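Local coordinates for uncharacterized protein (Bacteroides uniformis, PDB 4IYK) that is of unknown function but, as a two-domain DUF3823 family member, is a putative carbohydrate-binding protein, at residues A[81-86]-A[132-137]; A[202-207]-A[211-216]. All coordinates share one frame; numbering follows the deposited sequence.

Overall arrangement
After strand 15-23 the chain builds an antiparallel sheet that includes strands 67-77 and 85-92; residues 81-86 run from the loop between these two strands into the second. Interaction 1 closes a loop of 45 residues, mostly strand, by bringing this connection to 132-137, at the start of strand 135-144, so it joins the N-terminal and C-terminal family regions. Interaction 2 follows in series, neither enclosing nor crossing the first: it closes the short connection between strands 196-206 and 216-224. The two touch side by side. Asn81 meets His215 and Arg214, while Val134 packs on Ala205, and strands 135-144 and 196-206 are neighbours in one sheet.

Interaction 1: A[81-86]-A[132-137]; sequences NFYPFE and QEVKLK
The ring of Tyr83 meets Glu133 and Val134 with its phenol edge: Glu133 OE2 lies beside that edge in the plane of the ring, and Val134 CG2 also sits near the plane. A cation-pi contact with Lys131 and an edge-to-face contact with Tyr106 add to the surroundings of the same ring. The carboxylate of Glu133 is turned 40° against the ring.

One hydrogen bond dominates the contact. Tyr83 OH donates to Glu133 OE2 at 2.7 Å, reaching that oxygen on its anti side and 23° out of the carboxylate plane. The reach of Glu133 comes from its chain shape: CG stands between the backbone N and the carbonyl carbon (chi1 56°), and beyond it the chain is extended, which carries the acid across to the phenol. The same oxygen lies 3.4 Å from Tyr83 CE2, so the acid borders the ring rim as well as the hydroxyl. Tyr83 and Glu133 approach from opposite directions, and each spans part of the gap between backbones that stay 10.7 Å apart from Tyr83 CA to Val134 CA.

Val134 supplies the apolar share. Its CG2 methyl packs closely on the hydroxyl, 3.2 Å from Tyr83 OH, and lies 4.2 Å from Tyr83 CZ. The phenol oxygen is thus bordered by a buried methyl and by the carboxylate of an exposed glutamate, near which a 1,2-ethanediol is bound.

The contact is small, burying 112 Å² in all, and joins the approach to strand 85-92 in one sheet to the approach to strand 135-144 in the other. On one side, the backbone of Tyr83 is hydrogen-bonded to that of Ile104, and that of Asn81 to that of Tyr106. On the other, Val134 rests on Ala205 of strand 196-206 and Ala129 of strand 120-129, just where strand 135-144 begins.

Interaction 2: A[202-207]-A[211-216]; sequences GALADV and GTVRHN. With EDO (1,2-ethanediol), chain E.
Ala203 and Asn216 form an antiparallel hydrogen-bonded pair: Ala203 N donates to Asn216 O and Asn216 N to Ala203 O, both at 2.8 Å and nearly straight. Water extends the pairing where the backbones part. One molecule accepts from Ala205 N and lies in bonding range of Arg214 O and Asn216 OD1; another donates to Val207 O and Gly211 O. Asn216 ND2 turns instead to Asn81 O. The segments belong to a beta hairpin linking strands 196-206 and 216-224, in a region assigned to the E-set clan of immunoglobulin-like folds.

Apolar contacts fill the flank. Leu204 CB sits over one face of the His215 imidazole, a CH-pi contact 3.9 Å from the ring centroid. With CG anti to the backbone N (chi1 -175°), Leu204 lays CD1 against the backbone, 3.5 Å from both Val213 O and Arg214 C. Val213 CG1 lies 4.0 Å from Ala205 CB, and CG2 turns to Val207.

A 1,2-ethanediol, probably from the crystallisation liquor, donates through O1 to Val213 O, and Arg214 NH1 donates to its O2 (2.7 Å) in the guanidinium plane. With an alanine in place of Arg214, O2 would probably lose this donor and the diol be held less firmly.

Interaction 1: A[81-86]-A[132-137]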
loop_
_atom_site.group_PDB
_atom_site.type_symbol
_atom_site.label_atom_id
_atom_site.label_comp_id
_atom_site.label_asym_id
_atom_site.label_seq_id
_atom_site.Cartn_x
_atom_site.Cartn_y
_atom_site.Cartn_z
ATOM N N ASN A 81 5.377 1.349 4.643
ATOM C CA ASN A 81 4.933 2.608 4.040
ATOM C C ASN A 81 4.310 3.533 5.113
ATOM O O ASN A 81 3.595 4.491 4.791
ATOM C CB ASN A 81 3.975 2.349 2.874
ATOM C CG ASN A 81 2.644 1.739 3.227
ATOM O OD1 ASN A 81 2.250 1.655 4.415
ATOM N ND2 ASN A 81 1.873 1.420 2.174
ATOM N N PHE A 82 4.602 3.238 6.388
ATOM C CA PHE A 82 4.170 4.060 7.495
ATOM C C PHE A 82 5.302 4.123 8.495
ATOM O O PHE A 82 6.209 3.279 8.446
ATOM C CB PHE A 82 2.851 3.568 8.123
ATOM C CG PHE A 82 2.812 2.144 8.615
ATOM C CD1 PHE A 82 3.295 1.814 9.883
ATOM C CD2 PHE A 82 2.197 1.150 7.862
ATOM C CE1 PHE A 82 3.239 0.500 10.346
ATOM C CE2 PHE A 82 2.136 -0.165 8.328
ATOM C CZ PHE A 82 2.644 -0.479 9.573
ATOM N N TYR A 83 5.279 5.144 9.369
ATOM C CA TYR A 83 6.340 5.335 10.367
ATOM C C TYR A 83 6.445 4.117 11.296
ATOM O O TYR A 83 5.418 3.620 11.794
ATOM C CB TYR A 83 6.155 6.636 11.181
ATOM C CG TYR A 83 6.627 7.864 10.432
ATOM C CD1 TYR A 83 5.777 8.543 9.559
ATOM C CD2 TYR A 83 7.937 8.316 10.552
ATOM C CE1 TYR A 83 6.204 9.678 8.875
ATOM C CE2 TYR A 83 8.381 9.439 9.853
ATOM C CZ TYR A 83 7.519 10.090 8.982
ATOM O OH TYR A 83 7.942 11.201 8.295
ATOM N N PRO A 84 7.689 3.593 11.444
ATOM C CA PRO A 84 7.914 2.426 12.305
ATOM C C PRO A 84 7.607 2.682 13.778
ATOM O O PRO A 84 7.701 3.801 14.280
ATOM C CB PRO A 84 9.418 2.152 12.120
ATOM C CG PRO A 84 10.001 3.467 11.796
ATOM C CD PRO A 84 8.967 4.072 10.879
ATOM N N PHE A 85 7.257 1.605 14.461
ATOM C CA PHE A 85 6.963 1.562 15.883
ATOM C C PHE A 85 6.885 0.117 16.335
ATOM O O PHE A 85 6.818 -0.814 15.519
ATOM C CB PHE A 85 5.652 2.325 16.247
ATOM C CG PHE A 85 4.366 1.749 15.689
ATOM C CD1 PHE A 85 3.917 2.105 14.422
ATOM C CD2 PHE A 85 3.575 0.901 16.455
ATOM C CE1 PHE A 85 2.729 1.586 13.913
ATOM C CE2 PHE A 85 2.373 0.397 15.949
ATOM C CZ PHE A 85 1.964 0.734 14.676
ATOM N N GLU A 86 6.847 -0.045 17.651
ATOM C CA GLU A 86 6.709 -1.316 18.311
ATOM C C GLU A 86 5.485 -1.331 19.199
ATOM O O GLU A 86 5.096 -0.292 19.742
ATOM C CB GLU A 86 7.945 -1.574 19.167
ATOM C CG GLU A 86 8.901 -2.599 18.618
ATOM C CD GLU A 86 9.920 -3.061 19.640
ATOM O OE1 GLU A 86 10.664 -2.206 20.176
ATOM O OE2 GLU A 86 9.971 -4.282 19.911
ATOM N N GLN A 132 5.700 16.750 8.055
ATOM C CA GLN A 132 6.235 17.856 7.248
ATOM C C GLN A 132 7.545 17.499 6.545
ATOM O O GLN A 132 7.771 17.947 5.422
ATOM C CB GLN A 132 6.438 19.114 8.106
ATOM C CG GLN A 132 5.165 19.943 8.281
ATOM C CD GLN A 132 5.395 21.283 8.953
ATOM O OE1 GLN A 132 6.216 21.435 9.872
ATOM N NE2 GLN A 132 4.624 22.278 8.540
ATOM N N GLU A 133 8.399 16.690 7.194
ATOM C CA GLU A 133 9.706 16.250 6.680
ATOM C C GLU A 133 9.621 15.363 5.435
ATOM O O GLU A 133 10.626 15.238 4.722
ATOM C CB GLU A 133 10.517 15.519 7.781
ATOM C CG GLU A 133 9.794 14.327 8.404
ATOM C CD GLU A 133 10.621 13.350 9.224
ATOM O OE1 GLU A 133 11.476 13.811 10.015
ATOM O OE2 GLU A 133 10.385 12.123 9.100
ATOM N N VAL A 134 8.442 14.732 5.169
ATOM C CA VAL A 134 8.256 13.814 4.043
ATOM C C VAL A 134 8.292 14.530 2.699
ATOM O O VAL A 134 7.576 15.511 2.505
ATOM C CB VAL A 134 6.945 12.972 4.143
ATOM C CG1 VAL A 134 6.845 11.983 2.991
ATOM C CG2 VAL A 134 6.849 12.247 5.478
ATOM N N LYS A 135 9.087 13.977 1.763
ATOM C CA LYS A 135 9.205 14.430 0.377
ATOM C C LYS A 135 8.725 13.328 -0.590
ATOM O O LYS A 135 8.568 12.164 -0.199
ATOM C CB LYS A 135 10.642 14.868 0.053
ATOM C CG LYS A 135 11.103 16.068 0.891
ATOM C CD LYS A 135 12.401 16.683 0.351
ATOM C CE LYS A 135 12.127 17.854 -0.563
ATOM N NZ LYS A 135 13.368 18.617 -0.876
ATOM N N LEU A 136 8.467 13.710 -1.848
ATOM C CA LEU A 136 7.971 12.811 -2.883
ATOM C C LEU A 136 9.093 12.366 -3.817
ATOM O O LEU A 136 9.772 13.206 -4.398
ATOM C CB LEU A 136 6.866 13.516 -3.682
ATOM C CG LEU A 136 6.197 12.719 -4.820
ATOM C CD1 LEU A 136 5.370 11.552 -4.278
ATOM C CD2 LEU A 136 5.315 13.626 -5.638
ATOM N N LYS A 137 9.254 11.048 -3.984
ATOM C CA LYS A 137 10.278 10.444 -4.842
ATOM C C LYS A 137 9.664 9.959 -6.170
ATOM O O LYS A 137 10.225 10.230 -7.232
ATOM C CB LYS A 137 10.962 9.283 -4.098
ATOM C CG LYS A 137 12.276 8.817 -4.707
ATOM C CD LYS A 137 12.838 7.633 -3.929
ATOM C CE LYS A 137 14.055 7.014 -4.584
ATOM N NZ LYS A 137 14.445 5.730 -3.942
#

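Interaction 2: A[202-207]-A[211-216]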
loop_
_atom_site.group_PDB
_atom_site.type_symbol
_atom_site.label_atom_id
_atom_site.label_comp_id
_atom_site.label_asym_id
_atom_site.label_seq_id
_atom_site.Cartn_x
_atom_site.Cartn_y
_atom_site.Cartn_z
ATOM N N GLY A 202 -0.108 4.835 -6.950
ATOM C CA GLY A 202 0.911 4.683 -5.925
ATOM C C GLY A 202 1.778 5.931 -5.791
ATOM O O GLY A 202 2.025 6.636 -6.775
ATOM N N ALA A 203 2.268 6.202 -4.585
ATOM C CA ALA A 203 3.172 7.324 -4.319
ATOM C C ALA A 203 4.244 6.868 -3.370
ATOM O O ALA A 203 3.935 6.349 -2.300
ATOM C CB ALA A 203 2.422 8.523 -3.746
ATOM N N LEU A 204 5.504 7.004 -3.803
ATOM C CA LEU A 204 6.688 6.601 -3.054
ATOM C C LEU A 204 7.344 7.828 -2.404
ATOM O O LEU A 204 7.810 8.745 -3.087
ATOM C CB LEU A 204 7.693 5.835 -3.958
ATOM C CG LEU A 204 8.949 5.258 -3.243
ATOM C CD1 LEU A 204 8.570 4.171 -2.232
ATOM C CD2 LEU A 204 9.985 4.719 -4.276
ATOM N N ALA A 205 7.389 7.826 -1.077
ATOM C CA ALA A 205 8.012 8.914 -0.305
ATOM C C ALA A 205 9.523 8.738 -0.191
ATOM O O ALA A 205 10.046 7.659 -0.442
ATOM C CB ALA A 205 7.405 8.978 1.091
ATOM N N ASP A 206 10.194 9.801 0.250
ATOM C CA ASP A 206 11.607 9.885 0.593
ATOM C C ASP A 206 11.638 10.373 2.060
ATOM O O ASP A 206 11.124 11.460 2.355
ATOM C CB ASP A 206 12.319 10.805 -0.408
ATOM C CG ASP A 206 13.767 11.121 -0.082
ATOM O OD1 ASP A 206 14.470 10.228 0.449
ATOM O OD2 ASP A 206 14.203 12.245 -0.381
ATOM N N VAL A 207 12.086 9.477 2.994
ATOM C CA VAL A 207 12.092 9.628 4.460
ATOM C C VAL A 207 13.387 9.032 5.070
ATOM O O VAL A 207 13.865 7.993 4.597
ATOM C CB VAL A 207 10.837 8.921 5.095
ATOM C CG1 VAL A 207 10.669 9.267 6.580
ATOM C CG2 VAL A 207 9.545 9.201 4.325
ATOM N N GLY A 211 14.618 3.178 7.339
ATOM C CA GLY A 211 15.062 2.102 6.467
ATOM C C GLY A 211 14.472 2.225 5.077
ATOM O O GLY A 211 14.396 3.325 4.525
ATOM N N THR A 212 13.992 1.127 4.535
ATOM C CA THR A 212 13.455 1.139 3.177
ATOM C C THR A 212 11.973 1.580 3.162
ATOM O O THR A 212 11.092 0.978 3.797
ATOM C CB THR A 212 13.724 -0.178 2.448
ATOM O OG1 THR A 212 13.234 -1.272 3.214
ATOM C CG2 THR A 212 15.205 -0.395 2.182
ATOM N N VAL A 213 11.727 2.658 2.405
ATOM C CA VAL A 213 10.411 3.247 2.232
ATOM C C VAL A 213 9.697 2.494 1.129
ATOM O O VAL A 213 10.296 2.246 0.078
ATOM C CB VAL A 213 10.492 4.771 1.946
ATOM C CG1 VAL A 213 9.120 5.357 1.625
ATOM C CG2 VAL A 213 11.140 5.517 3.114
ATOM N N ARG A 214 8.421 2.145 1.368
ATOM C CA ARG A 214 7.553 1.453 0.412
ATOM C C ARG A 214 6.439 2.386 -0.037
ATOM O O ARG A 214 6.151 3.372 0.647
ATOM C CB ARG A 214 6.957 0.163 1.026
ATOM C CG ARG A 214 7.995 -0.866 1.507
ATOM C CD ARG A 214 8.800 -1.414 0.357
ATOM N NE ARG A 214 9.452 -2.682 0.675
ATOM C CZ ARG A 214 10.092 -3.438 -0.215
ATOM N NH1 ARG A 214 10.171 -3.061 -1.488
ATOM N NH2 ARG A 214 10.638 -4.588 0.154
ATOM N N HIS A 215 5.814 2.079 -1.193
ATOM C CA HIS A 215 4.741 2.903 -1.731
ATOM C C HIS A 215 3.535 2.969 -0.846
ATOM O O HIS A 215 3.130 1.973 -0.226
ATOM C CB HIS A 215 4.236 2.344 -3.097
ATOM C CG HIS A 215 5.181 2.509 -4.241
ATOM N ND1 HIS A 215 6.215 1.641 -4.435
ATOM C CD2 HIS A 215 5.145 3.388 -5.267
ATOM C CE1 HIS A 215 6.830 2.047 -5.534
ATOM N NE2 HIS A 215 6.190 3.065 -6.096
ATOM N N ASN A 216 2.882 4.128 -0.902
ATOM C CA ASN A 216 1.553 4.368 -0.379
ATOM C C ASN A 216 0.603 4.284 -1.580
ATOM O O ASN A 216 1.023 4.529 -2.697
ATOM C CB ASN A 216 1.483 5.696 0.331
ATOM C CG ASN A 216 2.196 5.679 1.657
ATOM O OD1 ASN A 216 3.218 6.313 1.821
ATOM N ND2 ASN A 216 1.668 4.950 2.635
HETATM C C1 EDO E . 10.787 1.194 -2.926
HETATM O O1 EDO E . 11.455 0.694 -1.776
HETATM C C2 EDO E . 10.104 0.046 -3.704
HETATM O O2 EDO E . 9.476 -0.881 -2.825
HETATM O O HOH W 1 5.777 6.159 0.433
HETATM O O HOH W 2 15.096 5.816 5.283
#